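Local coordinates for alanine racemase (Acinetobacter baumannii, PDB 4QHR), which belongs to the alanine racemase family, joining an N-terminal TIM-barrel domain to a C-terminal beta domain and carrying a covalently bound pyridoxal phosphate, at residues 124-129 / 156-161; 176-181 / 201-206. All blocks are in the same frame, centred on the assembly; numbering follows the deposited sequence.

Contact 1 of 2, residues 124-129 / 156-161; sequences VKLNSG and LAMHFA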
loop_
_atom_site.group_PDB
_atom_site.type_symbol
_atom_site.label_atom_id
_atom_site.label_comp_id
_atom_site.label_asym_id
_atom_site.label_seq_id
_atom_site.Cartn_x
_atom_site.Cartn_y
_atom_site.Cartn_z
ATOM N N VAL A 124 23.438 -14.345 16.563
ATOM C CA VAL A 124 24.490 -13.323 16.446
ATOM C C VAL A 124 24.679 -13.060 14.975
ATOM O O VAL A 124 25.136 -13.936 14.219
ATOM C CB VAL A 124 25.797 -13.763 17.121
ATOM C CG1 VAL A 124 26.819 -12.654 17.024
ATOM C CG2 VAL A 124 25.554 -14.154 18.581
ATOM N N LYS A 125 24.346 -11.841 14.568
ATOM C CA LYS A 125 24.257 -11.459 13.158
ATOM C C LYS A 125 25.615 -10.940 12.660
ATOM O O LYS A 125 26.190 -10.061 13.240
ATOM C CB LYS A 125 23.153 -10.396 12.997
ATOM C CG LYS A 125 22.957 -9.699 11.626
ATOM C CD LYS A 125 22.635 -10.624 10.464
ATOM C CE LYS A 125 21.833 -9.932 9.325
ATOM N NZ LYS A 125 22.698 -9.175 8.390
ATOM N N LEU A 126 26.061 -11.506 11.551
ATOM C CA LEU A 126 27.245 -11.089 10.847
ATOM C C LEU A 126 26.906 -10.101 9.749
ATOM O O LEU A 126 25.993 -10.319 8.937
ATOM C CB LEU A 126 27.865 -12.302 10.161
ATOM C CG LEU A 126 29.129 -12.153 9.284
ATOM C CD1 LEU A 126 30.329 -11.731 10.119
ATOM C CD2 LEU A 126 29.411 -13.441 8.538
ATOM N N ASN A 127 27.676 -9.032 9.713
ATOM C CA ASN A 127 27.717 -8.151 8.542
ATOM C C ASN A 127 28.924 -8.612 7.743
ATOM O O ASN A 127 30.090 -8.351 8.139
ATOM C CB ASN A 127 27.894 -6.709 8.977
ATOM C CG ASN A 127 28.219 -5.770 7.825
ATOM O OD1 ASN A 127 28.143 -6.108 6.621
ATOM N ND2 ASN A 127 28.547 -4.575 8.191
ATOM N N SER A 128 28.656 -9.288 6.643
ATOM C CA SER A 128 29.713 -9.848 5.806
ATOM C C SER A 128 29.890 -9.062 4.521
ATOM O O SER A 128 30.580 -9.538 3.599
ATOM C CB SER A 128 29.368 -11.305 5.461
ATOM O OG SER A 128 28.091 -11.438 4.854
ATOM N N GLY A 129 29.252 -7.880 4.430
ATOM C CA GLY A 129 29.252 -7.097 3.175
ATOM C C GLY A 129 27.987 -6.312 2.853
ATOM O O GLY A 129 28.049 -5.347 2.125
ATOM N N LEU A 156 25.025 -18.519 14.754
ATOM C CA LEU A 156 25.661 -17.626 13.797
ATOM C C LEU A 156 24.687 -17.393 12.670
ATOM O O LEU A 156 24.289 -18.356 11.969
ATOM C CB LEU A 156 26.939 -18.235 13.247
ATOM C CG LEU A 156 27.701 -17.438 12.181
ATOM C CD1 LEU A 156 28.116 -16.078 12.731
ATOM C CD2 LEU A 156 28.934 -18.238 11.767
ATOM N N ALA A 157 24.332 -16.131 12.459
ATOM C CA ALA A 157 23.333 -15.760 11.453
ATOM C C ALA A 157 23.903 -14.773 10.434
ATOM O O ALA A 157 24.523 -13.785 10.785
ATOM C CB ALA A 157 22.094 -15.162 12.104
ATOM N N MET A 158 23.682 -15.077 9.180
ATOM C CA MET A 158 23.915 -14.120 8.109
ATOM C C MET A 158 22.734 -14.079 7.127
ATOM O O MET A 158 21.941 -15.022 7.044
ATOM C CB MET A 158 25.144 -14.528 7.373
ATOM C CG MET A 158 25.735 -13.437 6.502
ATOM S SD MET A 158 26.989 -14.186 5.478
ATOM C CE MET A 158 26.090 -15.412 4.487
ATOM N N HIS A 159 22.637 -12.962 6.389
ATOM C CA HIS A 159 21.689 -12.818 5.313
ATOM C C HIS A 159 22.491 -12.450 4.052
ATOM O O HIS A 159 23.383 -11.612 4.086
ATOM C CB HIS A 159 20.645 -11.769 5.676
ATOM C CG HIS A 159 19.388 -11.837 4.847
ATOM N ND1 HIS A 159 18.660 -13.004 4.668
ATOM C CD2 HIS A 159 18.722 -10.874 4.162
ATOM C CE1 HIS A 159 17.608 -12.752 3.903
ATOM N NE2 HIS A 159 17.622 -11.469 3.584
ATOM N N PHE A 160 22.156 -13.105 2.952
ATOM C CA PHE A 160 22.777 -12.834 1.652
ATOM C C PHE A 160 22.228 -11.580 1.057
ATOM O O PHE A 160 21.019 -11.337 1.132
ATOM C CB PHE A 160 22.529 -13.990 0.711
ATOM C CG PHE A 160 23.500 -15.101 0.909
ATOM C CD1 PHE A 160 24.822 -14.921 0.553
ATOM C CD2 PHE A 160 23.121 -16.294 1.507
ATOM C CE1 PHE A 160 25.758 -15.920 0.760
ATOM C CE2 PHE A 160 24.058 -17.302 1.713
ATOM C CZ PHE A 160 25.372 -17.111 1.330
ATOM N N ALA A 161 23.094 -10.776 0.472
ATOM C CA ALA A 161 22.635 -9.558 -0.188
ATOM C C ALA A 161 22.027 -9.777 -1.589
ATOM O O ALA A 161 21.112 -9.073 -1.992
ATOM C CB ALA A 161 23.809 -8.579 -0.267
#
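V124 and K125 pair in parallel with L156 and A157 on neighbouring strands of the barrel. A157 N donates to V124 O at 2.9 Å, and L126 N donates to A157 O, also at 2.9 Å. A157 O also takes a CA-H contact from K125 CA at 3.3 Å. Past the paired residues, M158 reaches across to the 124-129 loop. Its CB touches F177 CD1. CG, anti to the backbone N (chi1 -163°), comes within 4.0 Å of L126 O and closer to S128 OG. SD lies 3.0 Å from S128 OG, a close approach but no hydrogen bond, and 4.0 Å from L126 CD2; the L126 and M158 side chains run side by side in the same direction. A bend at chi3 (62°) turns the CE methyl over one face of F160, 3.6 Å above the ring plane and toward its rim. S128 OG is hydrogen-bonded to Q173 NE2 of helix 168-184. The chemistry is thus divided: backbone amides and carbonyls fix the strand register, while buried thioether, leucine and phenyl groups pack the loops beyond, with the serine hydroxyl satisfied from the helix.

Contact 2 of 2, residues 176-181 / 201-206; sequences QFLHIK and PELNFD
K181 NZ meets three groups: it forms a salt bridge with D185, makes a weak hydrogen bond to I187 O, and donates to a water at 2.8 Å. That water in turn donates to D206 OD2, also at 2.8 Å. The ammonium and carboxylate stay 5.0 Å apart between NZ and OD2, so across the contact the charges meet through the water. D206 OD2 accepts from A189 N as well. One atom back from the ammonium, K181 CE sits over one face of the F205 ring, toward its rim, 4.0 Å from F205 CD1, the two side chains passing in opposite directions; E202 O approaches the opposite face. F205 CE2 comes to the rim of the F177 ring, 3.7 Å from F177 CE2; the planes are turned 43° apart, an oblique pair. L178 CD2 reaches the F205 edge at CZ (3.9 Å) and also touches L203 CD2 at 4.1 Å, crossing both side chains at about a right angle. This apolar patch sets the outer helix 168-184 against the loop after helix 194-199, with F177, K181 and F205 all resting on A189 of strand 188-190.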
loop_
_atom_site.group_PDB
_atom_site.type_symbol
_atom_site.label_atom_id
_atom_site.label_comp_id
_atom_site.label_asym_id
_atom_site.label_seq_id
_atom_site.Cartn_x
_atom_site.Cartn_y
_atom_site.Cartn_z
ATOM N N GLN A 176 33.218 -15.636 3.935
ATOM C CA GLN A 176 33.224 -14.946 5.218
ATOM C C GLN A 176 32.431 -15.774 6.282
ATOM O O GLN A 176 32.913 -16.018 7.404
ATOM C CB GLN A 176 32.677 -13.537 5.034
ATOM C CG GLN A 176 32.695 -12.686 6.272
ATOM C CD GLN A 176 33.052 -11.244 5.982
ATOM O OE1 GLN A 176 33.196 -10.851 4.828
ATOM N NE2 GLN A 176 33.189 -10.442 7.033
ATOM N N PHE A 177 31.245 -16.234 5.909
ATOM C CA PHE A 177 30.416 -17.047 6.788
ATOM C C PHE A 177 31.091 -18.372 7.209
ATOM O O PHE A 177 31.040 -18.733 8.388
ATOM C CB PHE A 177 29.081 -17.369 6.117
ATOM C CG PHE A 177 28.099 -18.007 7.051
ATOM C CD1 PHE A 177 27.441 -17.239 7.979
ATOM C CD2 PHE A 177 27.856 -19.378 7.009
ATOM C CE1 PHE A 177 26.541 -17.813 8.843
ATOM C CE2 PHE A 177 26.957 -19.966 7.888
ATOM C CZ PHE A 177 26.304 -19.191 8.800
ATOM N N LEU A 178 31.704 -19.090 6.263
ATOM C CA LEU A 178 32.400 -20.368 6.579
ATOM C C LEU A 178 33.633 -20.145 7.462
ATOM O O LEU A 178 33.914 -20.940 8.350
ATOM C CB LEU A 178 32.796 -21.129 5.319
ATOM C CG LEU A 178 31.679 -21.588 4.382
ATOM C CD1 LEU A 178 32.201 -22.268 3.114
ATOM C CD2 LEU A 178 30.746 -22.518 5.140
ATOM N N HIS A 179 34.348 -19.053 7.230
ATOM C CA HIS A 179 35.497 -18.678 8.072
ATOM C C HIS A 179 35.047 -18.474 9.496
ATOM O O HIS A 179 35.686 -18.952 10.438
ATOM C CB HIS A 179 36.238 -17.415 7.535
ATOM C CG HIS A 179 37.122 -16.749 8.546
ATOM N ND1 HIS A 179 38.201 -17.377 9.126
ATOM C CD2 HIS A 179 37.079 -15.506 9.087
ATOM C CE1 HIS A 179 38.788 -16.555 9.982
ATOM N NE2 HIS A 179 38.123 -15.412 9.982
ATOM N N ILE A 180 33.923 -17.785 9.672
ATOM C CA ILE A 180 33.492 -17.491 11.014
ATOM C C ILE A 180 32.949 -18.751 11.650
ATOM O O ILE A 180 33.228 -19.005 12.800
ATOM C CB ILE A 180 32.484 -16.330 11.072
ATOM C CG1 ILE A 180 33.116 -15.033 10.541
ATOM C CG2 ILE A 180 32.050 -16.109 12.516
ATOM C CD1 ILE A 180 34.207 -14.440 11.421
ATOM N N LYS A 181 32.178 -19.522 10.903
ATOM C CA LYS A 181 31.640 -20.794 11.376
ATOM C C LYS A 181 32.813 -21.680 11.894
ATOM O O LYS A 181 32.844 -22.061 13.077
ATOM C CB LYS A 181 30.862 -21.457 10.247
ATOM C CG LYS A 181 30.277 -22.861 10.460
ATOM C CD LYS A 181 29.265 -22.919 11.531
ATOM C CE LYS A 181 28.261 -24.037 11.362
ATOM N NZ LYS A 181 28.693 -25.329 11.922
ATOM N N PRO A 201 21.985 -25.783 -0.955
ATOM C CA PRO A 201 21.623 -26.654 0.176
ATOM C C PRO A 201 22.812 -26.923 1.068
ATOM O O PRO A 201 22.610 -27.210 2.238
ATOM C CB PRO A 201 21.097 -27.953 -0.486
ATOM C CG PRO A 201 21.645 -27.909 -1.873
ATOM C CD PRO A 201 21.757 -26.448 -2.253
ATOM N N GLU A 202 24.035 -26.816 0.544
ATOM C CA GLU A 202 25.244 -27.024 1.371
ATOM C C GLU A 202 25.396 -25.993 2.493
ATOM O O GLU A 202 26.154 -26.208 3.453
ATOM C CB GLU A 202 26.524 -27.065 0.510
ATOM C CG GLU A 202 26.929 -25.750 -0.148
ATOM C CD GLU A 202 26.260 -25.465 -1.511
ATOM O OE1 GLU A 202 25.300 -26.155 -1.945
ATOM O OE2 GLU A 202 26.716 -24.499 -2.135
ATOM N N LEU A 203 24.710 -24.869 2.363
ATOM C CA LEU A 203 24.657 -23.832 3.427
ATOM C C LEU A 203 23.418 -23.864 4.328
ATOM O O LEU A 203 23.221 -22.930 5.114
ATOM C CB LEU A 203 24.803 -22.439 2.804
ATOM C CG LEU A 203 26.096 -22.212 2.004
ATOM C CD1 LEU A 203 26.150 -20.807 1.483
ATOM C CD2 LEU A 203 27.354 -22.429 2.808
ATOM N N ASN A 204 22.651 -24.942 4.298
ATOM C CA ASN A 204 21.471 -25.051 5.139
ATOM C C ASN A 204 21.821 -25.028 6.615
ATOM O O ASN A 204 21.162 -24.357 7.400
ATOM C CB ASN A 204 20.688 -26.353 4.871
ATOM C CG ASN A 204 19.920 -26.365 3.562
ATOM O OD1 ASN A 204 19.745 -25.358 2.846
ATOM N ND2 ASN A 204 19.474 -27.485 3.245
ATOM N N PHE A 205 22.872 -25.768 6.991
ATOM C CA PHE A 205 23.193 -25.943 8.433
ATOM C C PHE A 205 21.957 -26.231 9.292
ATOM O O PHE A 205 21.104 -27.062 8.906
ATOM C CB PHE A 205 24.030 -24.769 8.914
ATOM C CG PHE A 205 25.315 -24.620 8.157
ATOM C CD1 PHE A 205 26.298 -25.614 8.268
ATOM C CD2 PHE A 205 25.545 -23.541 7.309
ATOM C CE1 PHE A 205 27.496 -25.530 7.564
ATOM C CE2 PHE A 205 26.758 -23.440 6.626
ATOM C CZ PHE A 205 27.719 -24.448 6.740
ATOM N N ASP A 206 21.806 -25.544 10.429
ATOM C CA ASP A 206 20.798 -25.943 11.425
ATOM C C ASP A 206 19.408 -25.313 11.228
ATOM O O ASP A 206 18.395 -25.928 11.556
ATOM C CB ASP A 206 21.347 -25.606 12.792
ATOM C CG ASP A 206 22.727 -26.220 13.003
ATOM O OD1 ASP A 206 22.777 -27.445 13.266
ATOM O OD2 ASP A 206 23.731 -25.536 12.816
HETATM O O HOH W 1 26.254 -26.632 12.445
#

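Overall arrangement
Both contacts lie in the N-terminal TIM barrel and follow in series, neither nested nor crossed. From the N terminus, strand 122-125 leads through helix 139-149 to strand 154-157, and contact 1 closes this beta-alpha-beta unit at the strand ends. The chain then enters helix 168-184, passes strand 188-190 and helix 194-199, and contact 2 closes that loop just before strand 207-208, the last barrel strand. Their centres are about 10 Å apart and they touch: L156 packs against F177 and K181 on the helix. Helix 168-184 thus packs on strand 154-157 and on the loop before 207-208, tying successive parts of the barrel wall together.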